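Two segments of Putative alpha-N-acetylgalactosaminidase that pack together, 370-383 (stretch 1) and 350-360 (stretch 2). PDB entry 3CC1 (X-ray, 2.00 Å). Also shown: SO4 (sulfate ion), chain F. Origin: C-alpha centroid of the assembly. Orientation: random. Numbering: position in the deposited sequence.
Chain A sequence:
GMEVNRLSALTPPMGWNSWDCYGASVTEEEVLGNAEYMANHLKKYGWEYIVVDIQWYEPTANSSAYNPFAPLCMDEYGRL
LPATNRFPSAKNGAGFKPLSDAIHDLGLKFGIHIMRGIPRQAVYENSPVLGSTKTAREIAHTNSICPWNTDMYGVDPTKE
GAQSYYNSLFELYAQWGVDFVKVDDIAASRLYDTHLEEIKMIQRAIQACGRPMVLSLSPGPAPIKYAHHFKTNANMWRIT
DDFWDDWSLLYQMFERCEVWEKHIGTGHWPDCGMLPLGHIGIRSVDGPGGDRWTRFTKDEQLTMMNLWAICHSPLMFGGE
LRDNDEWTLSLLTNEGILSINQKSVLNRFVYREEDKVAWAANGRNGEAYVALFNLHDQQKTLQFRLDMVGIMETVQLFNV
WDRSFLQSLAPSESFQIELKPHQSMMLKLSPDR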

# COMPACT_ATOMS: atom_id res chain seq x y z
N VAL A 370 3.39 21.50 -17.80
CA VAL A 370 2.80 20.83 -16.67
C VAL A 370 1.71 19.87 -17.14
O VAL A 370 0.82 20.23 -17.90
CB VAL A 370 2.23 21.86 -15.61
CG1 VAL A 370 1.45 21.15 -14.52
CG2 VAL A 370 3.37 22.72 -15.01
N ALA A 371 1.81 18.63 -16.68
CA ALA A 371 0.80 17.62 -16.94
C ALA A 371 0.01 17.38 -15.64
O ALA A 371 0.58 17.01 -14.59
CB ALA A 371 1.46 16.31 -17.46
N LEU A 372 -1.30 17.57 -15.74
CA LEU A 372 -2.24 17.35 -14.65
C LEU A 372 -3.16 16.17 -14.95
O LEU A 372 -3.71 16.08 -16.03
CB LEU A 372 -3.07 18.62 -14.40
CG LEU A 372 -2.30 19.91 -14.06
CD1 LEU A 372 -3.22 21.17 -14.12
CD2 LEU A 372 -1.56 19.76 -12.70
N PHE A 373 -3.33 15.26 -13.98
CA PHE A 373 -4.01 14.01 -14.24
C PHE A 373 -5.06 13.70 -13.18
O PHE A 373 -4.75 13.69 -12.00
CB PHE A 373 -3.00 12.83 -14.20
CG PHE A 373 -1.87 12.91 -15.20
CD1 PHE A 373 -0.68 13.51 -14.85
CD2 PHE A 373 -1.98 12.33 -16.44
CE1 PHE A 373 0.39 13.53 -15.73
CE2 PHE A 373 -0.91 12.36 -17.34
CZ PHE A 373 0.27 12.96 -16.97
N ASN A 374 -6.30 13.46 -13.61
CA ASN A 374 -7.28 12.91 -12.72
C ASN A 374 -7.35 11.39 -12.92
O ASN A 374 -7.98 10.91 -13.83
CB ASN A 374 -8.65 13.53 -12.94
CG ASN A 374 -9.69 12.91 -12.05
OD1 ASN A 374 -9.34 12.24 -11.09
ND2 ASN A 374 -10.97 13.11 -12.37
N LEU A 375 -6.73 10.65 -12.00
CA LEU A 375 -6.68 9.16 -12.07
C LEU A 375 -7.90 8.51 -11.39
O LEU A 375 -8.02 7.30 -11.34
CB LEU A 375 -5.41 8.64 -11.40
CG LEU A 375 -4.09 9.12 -11.98
CD1 LEU A 375 -2.99 8.34 -11.28
CD2 LEU A 375 -4.10 8.96 -13.51
N HIS A 376 -8.78 9.34 -10.89
CA HIS A 376 -9.92 8.88 -10.11
C HIS A 376 -11.07 8.52 -11.01
O HIS A 376 -11.09 8.89 -12.19
CB HIS A 376 -10.38 9.98 -9.14
CG HIS A 376 -10.95 9.42 -7.88
ND1 HIS A 376 -10.28 8.47 -7.13
CD2 HIS A 376 -12.13 9.66 -7.24
CE1 HIS A 376 -11.03 8.15 -6.08
NE2 HIS A 376 -12.14 8.85 -6.13
N ASP A 377 -12.07 7.83 -10.45
CA ASP A 377 -13.19 7.36 -11.27
C ASP A 377 -14.39 8.29 -11.18
O ASP A 377 -15.47 7.96 -11.65
CB ASP A 377 -13.61 5.95 -10.90
CG ASP A 377 -12.58 4.89 -11.25
OD1 ASP A 377 -11.72 5.03 -12.17
OD2 ASP A 377 -12.64 3.88 -10.54
N GLN A 378 -14.18 9.44 -10.58
CA GLN A 378 -15.16 10.53 -10.63
C GLN A 378 -14.41 11.84 -10.94
O GLN A 378 -13.20 11.90 -10.81
CB GLN A 378 -16.00 10.63 -9.34
CG GLN A 378 -17.21 9.62 -9.26
N GLN A 379 -15.15 12.86 -11.37
CA GLN A 379 -14.52 14.14 -11.72
C GLN A 379 -13.84 14.76 -10.50
O GLN A 379 -14.27 14.57 -9.38
CB GLN A 379 -15.51 15.11 -12.40
CG GLN A 379 -16.27 16.06 -11.52
CD GLN A 379 -16.54 17.43 -12.22
OE1 GLN A 379 -16.03 18.50 -11.79
NE2 GLN A 379 -17.32 17.39 -13.30
N LYS A 380 -12.73 15.44 -10.73
CA LYS A 380 -11.98 16.07 -9.69
C LYS A 380 -11.46 17.40 -10.21
O LYS A 380 -11.29 17.58 -11.42
CB LYS A 380 -10.79 15.19 -9.28
CG LYS A 380 -11.13 13.92 -8.50
CD LYS A 380 -10.90 14.09 -7.00
CE LYS A 380 -11.72 13.09 -6.13
N THR A 381 -11.21 18.33 -9.30
CA THR A 381 -10.56 19.60 -9.61
C THR A 381 -9.10 19.51 -9.31
O THR A 381 -8.72 19.23 -8.21
CB THR A 381 -11.18 20.75 -8.83
OG1 THR A 381 -12.56 20.77 -9.16
CG2 THR A 381 -10.51 22.13 -9.18
N LEU A 382 -8.30 19.72 -10.34
CA LEU A 382 -6.85 19.74 -10.19
C LEU A 382 -6.33 21.17 -10.06
O LEU A 382 -6.76 22.05 -10.76
CB LEU A 382 -6.19 19.02 -11.36
CG LEU A 382 -6.07 17.59 -10.83
CD1 LEU A 382 -7.34 16.81 -11.11
CD2 LEU A 382 -4.87 17.00 -11.34
N GLN A 383 -5.40 21.37 -9.13
CA GLN A 383 -4.83 22.68 -8.85
C GLN A 383 -3.36 22.70 -9.24
O GLN A 383 -2.67 21.68 -9.25
CB GLN A 383 -4.85 23.02 -7.36
CG GLN A 383 -6.13 22.77 -6.58
CD GLN A 383 -7.09 23.95 -6.53
OE1 GLN A 383 -6.69 25.14 -6.56
NE2 GLN A 383 -8.39 23.63 -6.42
S SO4 F . -2.52 10.01 -0.88
O1 SO4 F . -1.19 10.02 -0.25
O2 SO4 F . -2.47 9.54 -2.26
O3 SO4 F . -3.00 11.40 -0.86
O4 SO4 F . -3.43 9.12 -0.14
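Stretch 2 (350-360) VYREEDKVAWA

The apolar centre of the contact lies on the side of the sheet that carries Val 357 and Trp 359 from stretch 2 and Ala 371 and Phe 373 from stretch 1. Val 357 sits directly across from Phe 373 (CB to CB, 4.1 Å), and its CG2 meets CD1 of Leu 375 at 3.6 Å. The Phe 373 ring, with chi1 in the m well, reaches Trp 359, where CE1 lies 3.9 Å from CD1 of the indole; the two ring planes are inclined at 86° in an oblique pairing. On the other side of the sheet, CB of Ala 358 packs 3.7 Å from CD2 of Leu 372, and CB of Ala 360 lies 4.2 Å from CG2 of Val 370.

Stretch 2 folds as a β-hairpin, strands 350-353 and 356-360 joined by a type I' turn from Glu 353 to Lys 356, and its second strand lies antiparallel beside strand 370-374, with 166° between their directions and 4.6 Å between the axes at closest approach. Together the two stretches bury 756 Å². The register that sets these pairs is held by the backbone. Trp 359 N donates to Ala 371 O (2.9 Å) and Ala 371 N to Trp 359 O (2.8 Å); two residues along, Val 357 N donates to Phe 373 O (3.1 Å) and Phe 373 N to Val 357 O (2.8 Å). The intervening pair, Leu 372 with Ala 358, brings the CA atoms to 4.7 Å without direct hydrogen bonds, but CA of Ala 358 approaches Ala 371 O at 3.1 Å in a CA-H...O contact.

Strand 380-383 runs at -30° to strand 356-360, 7.9 Å away at closest approach, so side chains bridge the gap: CB of Lys 356 lies 4.0 Å from CG of Leu 382. From the first strand of the hairpin, Tyr 351 donates its OH to Gln 383 O (2.7 Å). A water donates to this same OH (3.0 Å) and accepts from Gln 383 N (2.8 Å), adding a second link.

The polar edge gathers at the turn around Asp 355. Its backbone O accepts from Leu 375 N at 2.9 Å, carrying the pairing past the end of strand 370-374. Its carboxylate joins both stretches: OD2 accepts from ND1 of His 376 (2.9 Å), while OD1 forms a salt bridge with NH2 of Arg 352 (3.2 Å). That guanidinium in turn has CD1 of Leu 375 over one face, 3.7 Å from NH2, so the charged corner closes against the apolar centre.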

# COMPACT_ATOMS: atom_id res chain seq x y z
N VAL A 350 5.77 16.09 -9.73
CA VAL A 350 5.50 17.28 -8.89
C VAL A 350 4.68 16.93 -7.63
O VAL A 350 5.06 17.27 -6.51
CB VAL A 350 4.84 18.43 -9.72
CG1 VAL A 350 4.40 19.57 -8.83
CG2 VAL A 350 5.81 18.89 -10.81
N TYR A 351 3.56 16.25 -7.80
CA TYR A 351 2.75 15.89 -6.68
C TYR A 351 1.80 14.74 -6.98
O TYR A 351 1.47 14.45 -8.11
CB TYR A 351 1.97 17.11 -6.08
CG TYR A 351 0.77 17.62 -6.87
CD1 TYR A 351 -0.36 16.83 -7.06
CD2 TYR A 351 0.74 18.89 -7.36
CE1 TYR A 351 -1.45 17.28 -7.77
CE2 TYR A 351 -0.38 19.39 -8.04
CZ TYR A 351 -1.48 18.57 -8.23
OH TYR A 351 -2.60 19.04 -8.87
N ARG A 352 1.44 14.05 -5.93
CA ARG A 352 0.29 13.18 -5.99
C ARG A 352 -0.48 13.24 -4.69
O ARG A 352 0.08 13.07 -3.60
CB ARG A 352 0.72 11.75 -6.26
CG ARG A 352 -0.47 10.82 -6.22
CD ARG A 352 -0.08 9.49 -6.81
NE ARG A 352 -1.24 8.63 -7.01
CZ ARG A 352 -1.26 7.56 -7.80
NH1 ARG A 352 -0.20 7.28 -8.54
NH2 ARG A 352 -2.37 6.83 -7.91
N GLU A 353 -1.78 13.48 -4.83
CA GLU A 353 -2.65 13.59 -3.70
C GLU A 353 -4.00 13.05 -4.09
O GLU A 353 -4.68 13.57 -4.96
CB GLU A 353 -2.69 15.05 -3.25
CG GLU A 353 -3.02 15.25 -1.84
CD GLU A 353 -2.94 16.68 -1.38
OE1 GLU A 353 -1.82 17.14 -1.02
OE2 GLU A 353 -4.01 17.35 -1.32
N GLU A 354 -4.38 11.95 -3.46
CA GLU A 354 -5.72 11.36 -3.66
C GLU A 354 -6.11 11.30 -5.14
O GLU A 354 -7.16 11.86 -5.57
CB GLU A 354 -6.77 12.16 -2.87
CG GLU A 354 -6.23 12.71 -1.50
CD GLU A 354 -7.27 13.47 -0.66
OE1 GLU A 354 -8.19 12.83 -0.11
OE2 GLU A 354 -7.14 14.71 -0.53
N ASP A 355 -5.26 10.58 -5.90
CA ASP A 355 -5.44 10.30 -7.32
C ASP A 355 -5.34 11.52 -8.24
O ASP A 355 -5.64 11.46 -9.42
CB ASP A 355 -6.73 9.52 -7.61
CG ASP A 355 -6.59 7.99 -7.38
OD1 ASP A 355 -5.47 7.44 -7.22
OD2 ASP A 355 -7.64 7.35 -7.38
N LYS A 356 -4.93 12.65 -7.69
CA LYS A 356 -4.63 13.83 -8.48
C LYS A 356 -3.09 13.87 -8.61
O LYS A 356 -2.39 13.83 -7.61
CB LYS A 356 -5.16 15.09 -7.79
CG LYS A 356 -6.66 15.06 -7.52
CD LYS A 356 -7.13 16.25 -6.79
CE LYS A 356 -6.97 16.10 -5.30
NZ LYS A 356 -7.40 17.39 -4.68
N VAL A 357 -2.59 13.91 -9.84
CA VAL A 357 -1.18 13.81 -10.10
C VAL A 357 -0.71 14.95 -11.00
O VAL A 357 -1.41 15.36 -11.92
CB VAL A 357 -0.81 12.44 -10.78
CG1 VAL A 357 0.70 12.34 -11.00
CG2 VAL A 357 -1.37 11.26 -9.97
N ALA A 358 0.49 15.45 -10.73
CA ALA A 358 1.14 16.52 -11.55
C ALA A 358 2.58 16.12 -11.87
O ALA A 358 3.24 15.48 -11.04
CB ALA A 358 1.07 17.88 -10.80
N TRP A 359 3.00 16.36 -13.11
CA TRP A 359 4.39 16.21 -13.55
C TRP A 359 4.71 17.52 -14.31
O TRP A 359 3.80 18.22 -14.75
CB TRP A 359 4.59 15.03 -14.53
CG TRP A 359 4.57 13.66 -13.91
CD1 TRP A 359 3.49 13.04 -13.34
CD2 TRP A 359 5.64 12.72 -13.84
NE1 TRP A 359 3.84 11.82 -12.88
CE2 TRP A 359 5.15 11.59 -13.18
CE3 TRP A 359 6.96 12.74 -14.27
CZ2 TRP A 359 5.92 10.48 -12.93
CZ3 TRP A 359 7.73 11.66 -14.01
CH2 TRP A 359 7.21 10.53 -13.35
N ALA A 360 6.00 17.83 -14.45
CA ALA A 360 6.47 19.02 -15.15
C ALA A 360 7.76 18.79 -15.93
O ALA A 360 8.53 17.83 -15.70
CB ALA A 360 6.63 20.18 -14.16
O HOH W 1 -5.29 19.09 -7.59